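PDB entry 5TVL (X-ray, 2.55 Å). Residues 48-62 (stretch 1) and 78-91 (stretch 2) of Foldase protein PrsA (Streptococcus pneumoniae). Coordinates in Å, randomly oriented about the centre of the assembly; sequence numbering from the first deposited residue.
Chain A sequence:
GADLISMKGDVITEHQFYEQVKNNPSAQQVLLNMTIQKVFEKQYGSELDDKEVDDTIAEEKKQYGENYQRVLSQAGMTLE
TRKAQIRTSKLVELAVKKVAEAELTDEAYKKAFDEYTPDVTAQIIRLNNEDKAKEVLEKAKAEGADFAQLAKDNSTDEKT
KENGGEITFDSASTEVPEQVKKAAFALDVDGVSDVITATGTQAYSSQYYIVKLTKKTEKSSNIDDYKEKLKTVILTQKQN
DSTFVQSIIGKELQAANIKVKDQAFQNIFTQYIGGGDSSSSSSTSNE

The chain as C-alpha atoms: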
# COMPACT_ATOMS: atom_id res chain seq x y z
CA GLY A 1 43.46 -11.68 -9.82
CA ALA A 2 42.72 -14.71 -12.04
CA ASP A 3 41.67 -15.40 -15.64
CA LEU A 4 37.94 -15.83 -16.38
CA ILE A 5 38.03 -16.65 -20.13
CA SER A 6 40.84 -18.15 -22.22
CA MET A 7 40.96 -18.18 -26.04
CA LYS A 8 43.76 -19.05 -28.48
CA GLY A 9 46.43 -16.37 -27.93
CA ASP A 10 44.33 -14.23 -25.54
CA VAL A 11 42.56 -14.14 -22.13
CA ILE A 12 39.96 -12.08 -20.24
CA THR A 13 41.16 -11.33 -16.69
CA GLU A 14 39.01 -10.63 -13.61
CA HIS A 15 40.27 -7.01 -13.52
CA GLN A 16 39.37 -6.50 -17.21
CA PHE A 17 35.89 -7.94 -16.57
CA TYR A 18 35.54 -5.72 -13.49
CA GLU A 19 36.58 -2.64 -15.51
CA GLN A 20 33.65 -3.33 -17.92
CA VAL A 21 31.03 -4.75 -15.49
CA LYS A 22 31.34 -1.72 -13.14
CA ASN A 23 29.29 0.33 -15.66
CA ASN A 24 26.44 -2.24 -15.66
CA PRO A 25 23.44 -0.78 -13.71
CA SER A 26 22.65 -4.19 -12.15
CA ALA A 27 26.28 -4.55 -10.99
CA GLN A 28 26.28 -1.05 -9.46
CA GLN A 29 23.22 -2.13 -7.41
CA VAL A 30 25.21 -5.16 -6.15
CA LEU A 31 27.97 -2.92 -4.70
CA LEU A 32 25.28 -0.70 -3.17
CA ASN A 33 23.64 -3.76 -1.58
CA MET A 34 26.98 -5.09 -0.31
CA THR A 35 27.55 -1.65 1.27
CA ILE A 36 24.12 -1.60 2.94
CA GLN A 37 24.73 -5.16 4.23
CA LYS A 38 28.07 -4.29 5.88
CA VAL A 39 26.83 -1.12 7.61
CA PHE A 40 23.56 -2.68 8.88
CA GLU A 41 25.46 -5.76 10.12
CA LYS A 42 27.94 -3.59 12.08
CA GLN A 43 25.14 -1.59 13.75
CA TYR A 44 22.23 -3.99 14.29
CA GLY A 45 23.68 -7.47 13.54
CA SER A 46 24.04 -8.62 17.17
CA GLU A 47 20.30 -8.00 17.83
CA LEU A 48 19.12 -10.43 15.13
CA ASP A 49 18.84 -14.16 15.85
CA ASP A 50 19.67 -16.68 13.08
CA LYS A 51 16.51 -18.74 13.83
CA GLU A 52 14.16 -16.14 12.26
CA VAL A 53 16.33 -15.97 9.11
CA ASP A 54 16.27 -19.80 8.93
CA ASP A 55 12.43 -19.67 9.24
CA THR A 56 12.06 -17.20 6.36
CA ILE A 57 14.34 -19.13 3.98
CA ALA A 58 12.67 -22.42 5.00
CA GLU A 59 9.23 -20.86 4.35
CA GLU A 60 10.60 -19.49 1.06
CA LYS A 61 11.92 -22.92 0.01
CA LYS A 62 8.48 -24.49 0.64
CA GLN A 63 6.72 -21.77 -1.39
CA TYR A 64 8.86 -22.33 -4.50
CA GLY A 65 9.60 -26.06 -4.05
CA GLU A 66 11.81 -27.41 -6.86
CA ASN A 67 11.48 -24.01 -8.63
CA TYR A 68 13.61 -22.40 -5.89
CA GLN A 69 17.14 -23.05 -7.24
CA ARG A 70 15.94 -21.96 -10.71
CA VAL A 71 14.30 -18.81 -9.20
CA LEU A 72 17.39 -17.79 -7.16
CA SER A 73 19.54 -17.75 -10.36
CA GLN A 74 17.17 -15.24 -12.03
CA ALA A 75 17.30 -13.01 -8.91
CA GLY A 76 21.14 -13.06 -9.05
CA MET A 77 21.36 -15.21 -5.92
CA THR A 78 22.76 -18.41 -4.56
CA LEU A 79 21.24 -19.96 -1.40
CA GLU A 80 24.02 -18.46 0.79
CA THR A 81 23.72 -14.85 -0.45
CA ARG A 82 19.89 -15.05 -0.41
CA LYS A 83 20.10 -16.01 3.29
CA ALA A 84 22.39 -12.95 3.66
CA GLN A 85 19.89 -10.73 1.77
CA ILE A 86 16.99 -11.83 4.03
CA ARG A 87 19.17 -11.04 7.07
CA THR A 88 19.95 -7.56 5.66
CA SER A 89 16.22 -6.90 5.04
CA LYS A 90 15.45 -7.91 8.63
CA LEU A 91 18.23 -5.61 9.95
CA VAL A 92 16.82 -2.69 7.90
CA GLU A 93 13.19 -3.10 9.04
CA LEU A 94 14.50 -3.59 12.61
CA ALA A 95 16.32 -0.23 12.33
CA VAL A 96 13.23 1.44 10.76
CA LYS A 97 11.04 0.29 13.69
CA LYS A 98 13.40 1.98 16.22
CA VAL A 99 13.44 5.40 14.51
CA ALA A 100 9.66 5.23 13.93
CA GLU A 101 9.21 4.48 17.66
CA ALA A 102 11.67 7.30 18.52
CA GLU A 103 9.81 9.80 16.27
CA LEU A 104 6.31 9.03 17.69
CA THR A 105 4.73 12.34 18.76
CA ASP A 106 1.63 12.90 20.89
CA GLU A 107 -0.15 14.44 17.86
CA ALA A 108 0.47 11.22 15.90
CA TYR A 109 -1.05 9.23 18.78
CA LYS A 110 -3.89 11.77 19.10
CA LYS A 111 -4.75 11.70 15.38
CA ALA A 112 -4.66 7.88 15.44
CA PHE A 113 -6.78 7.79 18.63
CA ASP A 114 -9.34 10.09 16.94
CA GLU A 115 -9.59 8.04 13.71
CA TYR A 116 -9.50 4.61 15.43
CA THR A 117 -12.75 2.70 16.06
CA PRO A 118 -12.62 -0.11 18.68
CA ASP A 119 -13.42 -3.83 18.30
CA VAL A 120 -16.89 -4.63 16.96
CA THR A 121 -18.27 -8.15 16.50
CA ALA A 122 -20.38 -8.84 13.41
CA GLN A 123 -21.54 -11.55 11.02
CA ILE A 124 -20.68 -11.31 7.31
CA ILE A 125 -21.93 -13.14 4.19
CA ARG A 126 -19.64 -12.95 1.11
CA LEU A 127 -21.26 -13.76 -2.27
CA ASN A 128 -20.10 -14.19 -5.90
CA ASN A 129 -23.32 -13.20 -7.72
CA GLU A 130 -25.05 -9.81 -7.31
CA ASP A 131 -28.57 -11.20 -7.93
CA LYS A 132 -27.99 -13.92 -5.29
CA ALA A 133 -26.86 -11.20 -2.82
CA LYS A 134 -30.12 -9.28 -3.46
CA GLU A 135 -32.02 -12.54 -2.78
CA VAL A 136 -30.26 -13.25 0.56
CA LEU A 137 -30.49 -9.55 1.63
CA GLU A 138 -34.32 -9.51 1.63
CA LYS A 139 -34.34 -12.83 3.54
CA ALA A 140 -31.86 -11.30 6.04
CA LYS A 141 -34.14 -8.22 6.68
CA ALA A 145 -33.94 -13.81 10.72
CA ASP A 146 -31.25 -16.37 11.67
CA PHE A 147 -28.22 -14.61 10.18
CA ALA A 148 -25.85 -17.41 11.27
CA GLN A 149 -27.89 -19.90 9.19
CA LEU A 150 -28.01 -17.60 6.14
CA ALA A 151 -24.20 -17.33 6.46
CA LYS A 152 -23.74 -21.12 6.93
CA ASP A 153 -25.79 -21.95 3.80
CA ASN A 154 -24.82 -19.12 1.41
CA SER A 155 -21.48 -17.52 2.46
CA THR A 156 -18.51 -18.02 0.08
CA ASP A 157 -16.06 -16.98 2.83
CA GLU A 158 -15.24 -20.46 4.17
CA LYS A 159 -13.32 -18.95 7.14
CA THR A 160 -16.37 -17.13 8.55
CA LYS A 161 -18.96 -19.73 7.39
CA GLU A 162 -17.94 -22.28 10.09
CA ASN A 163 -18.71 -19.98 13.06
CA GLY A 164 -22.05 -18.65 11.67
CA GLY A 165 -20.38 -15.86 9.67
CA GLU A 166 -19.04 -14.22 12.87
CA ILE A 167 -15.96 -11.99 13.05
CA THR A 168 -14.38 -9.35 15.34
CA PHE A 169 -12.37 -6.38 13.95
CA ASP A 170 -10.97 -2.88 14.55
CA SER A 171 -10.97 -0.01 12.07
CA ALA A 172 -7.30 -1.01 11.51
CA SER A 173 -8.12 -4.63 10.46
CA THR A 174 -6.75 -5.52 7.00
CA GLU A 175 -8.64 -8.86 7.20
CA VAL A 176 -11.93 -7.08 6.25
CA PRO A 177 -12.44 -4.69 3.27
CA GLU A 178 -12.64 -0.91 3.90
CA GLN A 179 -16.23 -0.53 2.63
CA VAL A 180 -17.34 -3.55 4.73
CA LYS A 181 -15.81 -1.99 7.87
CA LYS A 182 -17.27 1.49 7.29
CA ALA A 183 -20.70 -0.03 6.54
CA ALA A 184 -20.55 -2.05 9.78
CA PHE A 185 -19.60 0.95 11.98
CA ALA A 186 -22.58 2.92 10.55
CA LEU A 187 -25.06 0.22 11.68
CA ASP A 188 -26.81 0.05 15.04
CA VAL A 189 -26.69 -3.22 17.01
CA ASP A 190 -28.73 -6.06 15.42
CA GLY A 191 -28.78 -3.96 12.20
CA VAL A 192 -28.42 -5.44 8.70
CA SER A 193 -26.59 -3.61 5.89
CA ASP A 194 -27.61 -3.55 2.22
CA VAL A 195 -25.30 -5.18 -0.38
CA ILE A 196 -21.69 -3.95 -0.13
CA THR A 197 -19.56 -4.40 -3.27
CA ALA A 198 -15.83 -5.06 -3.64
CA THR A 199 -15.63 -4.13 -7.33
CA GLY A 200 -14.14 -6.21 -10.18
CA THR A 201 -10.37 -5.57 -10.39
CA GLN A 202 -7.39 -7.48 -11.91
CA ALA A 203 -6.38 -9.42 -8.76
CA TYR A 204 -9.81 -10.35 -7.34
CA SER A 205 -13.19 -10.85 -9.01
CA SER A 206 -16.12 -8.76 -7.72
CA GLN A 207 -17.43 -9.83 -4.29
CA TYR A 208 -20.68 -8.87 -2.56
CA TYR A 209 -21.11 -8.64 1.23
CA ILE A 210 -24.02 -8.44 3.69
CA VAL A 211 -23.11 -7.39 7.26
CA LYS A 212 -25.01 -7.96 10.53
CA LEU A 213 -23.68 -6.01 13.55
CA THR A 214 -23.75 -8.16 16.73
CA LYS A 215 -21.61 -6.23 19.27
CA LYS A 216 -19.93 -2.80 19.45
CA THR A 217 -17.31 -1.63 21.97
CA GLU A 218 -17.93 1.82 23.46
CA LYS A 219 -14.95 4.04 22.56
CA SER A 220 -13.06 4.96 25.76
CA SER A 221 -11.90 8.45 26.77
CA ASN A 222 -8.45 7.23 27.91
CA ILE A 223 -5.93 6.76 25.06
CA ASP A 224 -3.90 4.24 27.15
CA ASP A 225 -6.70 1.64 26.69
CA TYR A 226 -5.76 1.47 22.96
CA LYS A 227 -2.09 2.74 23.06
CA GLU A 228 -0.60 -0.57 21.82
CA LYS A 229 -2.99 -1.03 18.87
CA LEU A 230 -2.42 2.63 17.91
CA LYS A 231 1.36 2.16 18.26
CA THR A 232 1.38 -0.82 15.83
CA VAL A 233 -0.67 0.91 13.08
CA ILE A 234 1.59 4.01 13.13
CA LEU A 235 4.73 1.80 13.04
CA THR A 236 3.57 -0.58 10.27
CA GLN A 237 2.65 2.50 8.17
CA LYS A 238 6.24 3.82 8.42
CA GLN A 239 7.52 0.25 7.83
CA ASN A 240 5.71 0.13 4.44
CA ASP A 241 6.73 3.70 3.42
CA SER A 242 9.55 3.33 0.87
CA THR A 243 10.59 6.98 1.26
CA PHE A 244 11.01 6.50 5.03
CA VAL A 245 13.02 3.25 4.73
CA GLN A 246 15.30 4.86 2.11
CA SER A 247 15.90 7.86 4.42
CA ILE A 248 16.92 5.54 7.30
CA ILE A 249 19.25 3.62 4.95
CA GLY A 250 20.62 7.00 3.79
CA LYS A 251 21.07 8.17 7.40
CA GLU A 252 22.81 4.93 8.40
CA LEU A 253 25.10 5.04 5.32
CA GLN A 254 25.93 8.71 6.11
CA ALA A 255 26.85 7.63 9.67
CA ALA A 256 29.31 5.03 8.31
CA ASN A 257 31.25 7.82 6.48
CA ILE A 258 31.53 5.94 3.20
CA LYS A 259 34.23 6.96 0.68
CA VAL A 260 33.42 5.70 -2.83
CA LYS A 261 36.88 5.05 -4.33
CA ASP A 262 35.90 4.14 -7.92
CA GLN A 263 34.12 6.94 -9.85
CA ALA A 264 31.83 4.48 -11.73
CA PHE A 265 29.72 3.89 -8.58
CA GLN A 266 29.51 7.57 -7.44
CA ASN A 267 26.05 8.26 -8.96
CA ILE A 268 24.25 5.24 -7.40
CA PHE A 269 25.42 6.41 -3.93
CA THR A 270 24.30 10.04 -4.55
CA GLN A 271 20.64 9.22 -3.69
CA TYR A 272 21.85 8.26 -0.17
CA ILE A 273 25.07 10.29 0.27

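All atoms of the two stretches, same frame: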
# COMPACT_ATOMS: atom_id res chain seq x y z
N LEU A 48 19.90 -9.50 15.94
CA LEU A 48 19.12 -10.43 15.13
C LEU A 48 19.57 -11.88 15.33
O LEU A 48 20.75 -12.20 15.17
CB LEU A 48 19.22 -10.05 13.65
CG LEU A 48 18.37 -10.84 12.65
CD1 LEU A 48 16.91 -10.92 13.07
CD2 LEU A 48 18.49 -10.20 11.28
N ASP A 49 18.61 -12.73 15.67
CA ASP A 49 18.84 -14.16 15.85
C ASP A 49 18.80 -14.87 14.49
O ASP A 49 18.03 -14.48 13.61
CB ASP A 49 17.75 -14.73 16.78
CG ASP A 49 18.05 -16.14 17.26
OD1 ASP A 49 19.23 -16.55 17.30
OD2 ASP A 49 17.08 -16.86 17.61
N ASP A 50 19.63 -15.90 14.33
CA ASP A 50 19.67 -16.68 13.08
C ASP A 50 18.46 -17.60 12.87
O ASP A 50 18.24 -18.05 11.75
CB ASP A 50 20.96 -17.50 13.00
CG ASP A 50 22.18 -16.64 12.73
OD1 ASP A 50 22.23 -15.99 11.66
OD2 ASP A 50 23.08 -16.61 13.59
N LYS A 51 17.70 -17.89 13.92
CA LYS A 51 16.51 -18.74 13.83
C LYS A 51 15.42 -18.14 12.93
O LYS A 51 14.82 -18.85 12.13
CB LYS A 51 15.94 -19.03 15.23
CG LYS A 51 14.81 -20.06 15.26
CD LYS A 51 14.54 -20.55 16.67
CE LYS A 51 13.34 -21.48 16.73
NZ LYS A 51 13.55 -22.74 15.95
N GLU A 52 15.17 -16.84 13.07
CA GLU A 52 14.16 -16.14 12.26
C GLU A 52 14.53 -16.08 10.77
O GLU A 52 13.66 -16.15 9.90
CB GLU A 52 13.94 -14.72 12.79
CG GLU A 52 13.29 -14.67 14.17
CD GLU A 52 13.34 -13.29 14.79
OE1 GLU A 52 14.46 -12.81 15.07
OE2 GLU A 52 12.27 -12.69 15.01
N VAL A 53 15.83 -15.95 10.49
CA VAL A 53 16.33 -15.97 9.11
C VAL A 53 16.18 -17.38 8.52
O VAL A 53 15.80 -17.52 7.36
CB VAL A 53 17.81 -15.50 9.04
CG1 VAL A 53 18.37 -15.65 7.62
CG2 VAL A 53 17.93 -14.05 9.51
N ASP A 54 16.47 -18.40 9.33
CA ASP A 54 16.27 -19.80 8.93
C ASP A 54 14.79 -20.14 8.70
O ASP A 54 14.49 -21.01 7.87
CB ASP A 54 16.86 -20.77 9.98
CG ASP A 54 18.39 -20.71 10.06
OD1 ASP A 54 19.07 -20.43 9.05
OD2 ASP A 54 18.93 -20.95 11.17
N ASP A 55 13.89 -19.49 9.43
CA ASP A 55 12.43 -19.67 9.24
C ASP A 55 11.96 -19.10 7.91
O ASP A 55 11.18 -19.74 7.19
CB ASP A 55 11.63 -19.01 10.38
CG ASP A 55 11.82 -19.69 11.74
OD1 ASP A 55 12.48 -20.75 11.82
OD2 ASP A 55 11.30 -19.15 12.74
N THR A 56 12.42 -17.89 7.60
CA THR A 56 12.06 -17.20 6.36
C THR A 56 12.52 -17.97 5.12
O THR A 56 11.74 -18.17 4.19
CB THR A 56 12.66 -15.78 6.33
OG1 THR A 56 12.29 -15.09 7.53
CG2 THR A 56 12.18 -14.99 5.11
N ILE A 57 13.78 -18.40 5.12
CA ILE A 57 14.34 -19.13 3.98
C ILE A 57 13.78 -20.55 3.86
O ILE A 57 13.72 -21.11 2.76
CB ILE A 57 15.90 -19.13 4.02
CG1 ILE A 57 16.48 -19.36 2.62
CG2 ILE A 57 16.44 -20.15 5.02
CD1 ILE A 57 17.91 -18.88 2.48
N ALA A 58 13.37 -21.13 5.00
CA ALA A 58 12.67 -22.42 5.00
C ALA A 58 11.25 -22.26 4.45
O ALA A 58 10.81 -23.07 3.63
CB ALA A 58 12.62 -23.00 6.41
N GLU A 59 10.55 -21.22 4.90
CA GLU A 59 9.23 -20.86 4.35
C GLU A 59 9.33 -20.60 2.85
O GLU A 59 8.50 -21.07 2.07
CB GLU A 59 8.67 -19.62 5.09
CG GLU A 59 7.35 -19.04 4.56
CD GLU A 59 6.19 -20.02 4.60
OE1 GLU A 59 6.19 -20.95 5.44
OE2 GLU A 59 5.25 -19.85 3.79
N GLU A 60 10.36 -19.85 2.46
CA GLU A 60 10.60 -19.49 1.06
C GLU A 60 10.87 -20.72 0.19
O GLU A 60 10.37 -20.81 -0.92
CB GLU A 60 11.77 -18.51 0.98
CG GLU A 60 11.83 -17.69 -0.29
CD GLU A 60 12.94 -16.65 -0.24
OE1 GLU A 60 12.99 -15.87 0.73
OE2 GLU A 60 13.76 -16.61 -1.18
N LYS A 61 11.63 -21.67 0.72
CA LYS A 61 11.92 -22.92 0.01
C LYS A 61 10.67 -23.78 -0.21
O LYS A 61 10.54 -24.41 -1.25
CB LYS A 61 13.00 -23.72 0.75
CG LYS A 61 13.63 -24.84 -0.06
CD LYS A 61 14.70 -25.58 0.73
CE LYS A 61 15.95 -24.74 0.93
NZ LYS A 61 17.09 -25.53 1.46
N LYS A 62 9.76 -23.79 0.77
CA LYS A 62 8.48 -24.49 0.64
C LYS A 62 7.58 -23.85 -0.42
O LYS A 62 6.94 -24.56 -1.19
CB LYS A 62 7.72 -24.54 1.97
CG LYS A 62 8.31 -25.50 3.00
CD LYS A 62 7.31 -25.83 4.10
CE LYS A 62 6.29 -26.87 3.66
NZ LYS A 62 5.34 -27.22 4.75
N THR A 78 22.65 -17.06 -5.09
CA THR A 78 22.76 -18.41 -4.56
C THR A 78 22.05 -18.49 -3.19
O THR A 78 21.63 -17.47 -2.64
CB THR A 78 24.23 -18.89 -4.46
OG1 THR A 78 24.25 -20.29 -4.12
CG2 THR A 78 25.05 -18.11 -3.43
N LEU A 79 21.92 -19.71 -2.68
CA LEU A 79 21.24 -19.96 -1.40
C LEU A 79 21.90 -19.20 -0.23
O LEU A 79 21.20 -18.66 0.63
CB LEU A 79 21.20 -21.47 -1.11
CG LEU A 79 20.35 -21.97 0.06
CD1 LEU A 79 18.88 -21.65 -0.15
CD2 LEU A 79 20.54 -23.47 0.26
N GLU A 80 23.23 -19.17 -0.22
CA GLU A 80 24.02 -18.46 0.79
C GLU A 80 23.74 -16.95 0.81
O GLU A 80 23.39 -16.40 1.86
CB GLU A 80 25.52 -18.71 0.55
CG GLU A 80 26.45 -18.18 1.63
CD GLU A 80 27.91 -18.54 1.39
OE1 GLU A 80 28.20 -19.69 0.98
OE2 GLU A 80 28.79 -17.68 1.63
N THR A 81 23.88 -16.31 -0.34
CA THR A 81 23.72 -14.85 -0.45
C THR A 81 22.25 -14.39 -0.43
O THR A 81 21.98 -13.20 -0.22
CB THR A 81 24.47 -14.29 -1.68
OG1 THR A 81 24.63 -12.87 -1.54
CG2 THR A 81 23.73 -14.58 -2.97
N ARG A 82 21.31 -15.31 -0.67
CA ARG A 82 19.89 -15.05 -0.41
C ARG A 82 19.63 -14.99 1.10
O ARG A 82 18.96 -14.08 1.58
CB ARG A 82 18.98 -16.11 -1.06
CG ARG A 82 17.49 -15.96 -0.77
CD ARG A 82 16.97 -14.53 -1.01
NE ARG A 82 15.56 -14.36 -0.65
CZ ARG A 82 14.99 -13.19 -0.34
NH1 ARG A 82 15.68 -12.04 -0.33
NH2 ARG A 82 13.69 -13.16 -0.03
N LYS A 83 20.16 -15.98 1.82
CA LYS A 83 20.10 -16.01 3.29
C LYS A 83 20.71 -14.74 3.89
O LYS A 83 20.20 -14.22 4.87
CB LYS A 83 20.82 -17.26 3.82
CG LYS A 83 20.59 -17.57 5.29
CD LYS A 83 21.37 -18.81 5.72
CE LYS A 83 21.57 -18.83 7.23
NZ LYS A 83 22.36 -20.01 7.69
N ALA A 84 21.78 -14.23 3.27
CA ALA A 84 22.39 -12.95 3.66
C ALA A 84 21.51 -11.74 3.32
O ALA A 84 21.46 -10.78 4.09
CB ALA A 84 23.75 -12.80 3.00
N GLN A 85 20.83 -11.79 2.17
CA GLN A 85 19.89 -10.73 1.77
C GLN A 85 18.68 -10.62 2.70
O GLN A 85 18.27 -9.52 3.05
CB GLN A 85 19.40 -10.98 0.34
CG GLN A 85 18.58 -9.85 -0.26
CD GLN A 85 18.30 -10.06 -1.74
OE1 GLN A 85 18.03 -11.18 -2.18
NE2 GLN A 85 18.37 -8.98 -2.52
N ILE A 86 18.12 -11.77 3.09
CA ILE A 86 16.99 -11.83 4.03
C ILE A 86 17.40 -11.21 5.37
O ILE A 86 16.67 -10.41 5.94
CB ILE A 86 16.49 -13.28 4.26
CG1 ILE A 86 15.87 -13.84 2.97
CG2 ILE A 86 15.46 -13.33 5.38
CD1 ILE A 86 15.76 -15.35 2.95
N ARG A 87 18.58 -11.61 5.86
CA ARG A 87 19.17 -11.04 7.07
C ARG A 87 19.30 -9.51 7.00
O ARG A 87 18.94 -8.82 7.95
CB ARG A 87 20.54 -11.69 7.34
CG ARG A 87 21.23 -11.20 8.59
CD ARG A 87 22.40 -12.09 8.97
NE ARG A 87 23.02 -11.63 10.22
CZ ARG A 87 22.53 -11.85 11.44
NH1 ARG A 87 21.41 -12.55 11.64
NH2 ARG A 87 23.19 -11.37 12.49
N THR A 88 19.81 -9.00 5.88
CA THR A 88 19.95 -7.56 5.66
C THR A 88 18.60 -6.84 5.72
O THR A 88 18.46 -5.81 6.38
CB THR A 88 20.63 -7.26 4.31
OG1 THR A 88 21.86 -7.99 4.21
CG2 THR A 88 20.91 -5.76 4.15
N SER A 89 17.60 -7.40 5.02
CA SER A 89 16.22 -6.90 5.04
C SER A 89 15.67 -6.81 6.47
O SER A 89 15.06 -5.81 6.84
CB SER A 89 15.31 -7.79 4.19
OG SER A 89 13.95 -7.60 4.51
N LYS A 90 15.88 -7.87 7.24
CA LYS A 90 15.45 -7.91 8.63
C LYS A 90 16.17 -6.87 9.49
O LYS A 90 15.56 -6.27 10.36
CB LYS A 90 15.61 -9.31 9.23
CG LYS A 90 14.56 -10.29 8.74
CD LYS A 90 14.62 -11.60 9.51
CE LYS A 90 13.82 -12.70 8.82
NZ LYS A 90 12.37 -12.39 8.71
N LEU A 91 17.46 -6.66 9.24
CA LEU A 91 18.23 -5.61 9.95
C LEU A 91 17.81 -4.19 9.57
O LEU A 91 17.92 -3.28 10.39
CB LEU A 91 19.74 -5.79 9.72
CG LEU A 91 20.38 -7.06 10.33
CD1 LEU A 91 21.82 -7.21 9.87
CD2 LEU A 91 20.28 -7.06 11.84

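The contact between these two stretches of PrsA is a helix-helix packing in which a narrow apolar seam, built by knobs that fit into holes, is flanked by charged side chains whose aliphatic parts extend it and whose ends pair across it. The helices, 50-62 and 79-91, run at 121° to each other, closer to antiparallel than parallel, with their axes 9.6 Å apart at closest approach; together the stretches bury 835 Å².

Three branched residues form the seam. Val53 sits among Lys83, Ile86, Arg87 and Lys90, where the backbones come near enough that the CA atoms of Val53 and Arg87 are 6.0 Å apart. A short, β-branched side chain suits so tight a place: its CG1 lies 3.6 Å from Lys83 O and its CG2 4.1 Å from Arg87 CA. One turn later Ile57 enters the hole made by Leu79, Arg82, Lys83 and Ile86, its extended t,t conformation carrying CD1 to 3.6 Å from Lys83 CB and 3.9 Å from Leu79 CD1. Ile86 answers from the second helix, settling among Val53, Thr56, Ile57 and Glu60, with its CD1 3.9 Å from Ile57 CB and its CG2 3.7 Å from Thr56 CG2.

Polar groups work at the borders of this seam. Glu60 and Arg82 form a two-pronged salt bridge: Arg82 NH2 donates to Glu60 OE1 and Arg82 NE to Glu60 OE2, both at 2.9 Å. The carboxylate thus meets the edge of the guanidinium, the arrangement that lets two N-H groups be used at once, and Glu60, although charged, can be buried. Thr56 serves both chemistries. While its methyl packs on Ile86, its OG1 donates to Glu52 O within its own helix and accepts from Lys90 NZ at 2.9 Å. The long chain of Lys90 is useful before its amine is reached, since its CD lies 4.1 Å from Val53 CG2.

Looser electrostatics complete the contact. Asp54 OD1 and Lys83 NZ make a salt bridge at 3.6 Å. Asp50 OD1 lies 3.5 Å from Arg87 NH1, but well out of the guanidinium plane, so that charge alone links them and no N-H points at the oxygen. At the start of stretch 1, before its helix, Leu48 adds a final apolar patch, with CB 3.7 Å from Leu91 CD2 and CD2 3.6 Å from Lys90 CB. The general lesson is that a few branched residues can set the fit while long charged ones both cover and tether it.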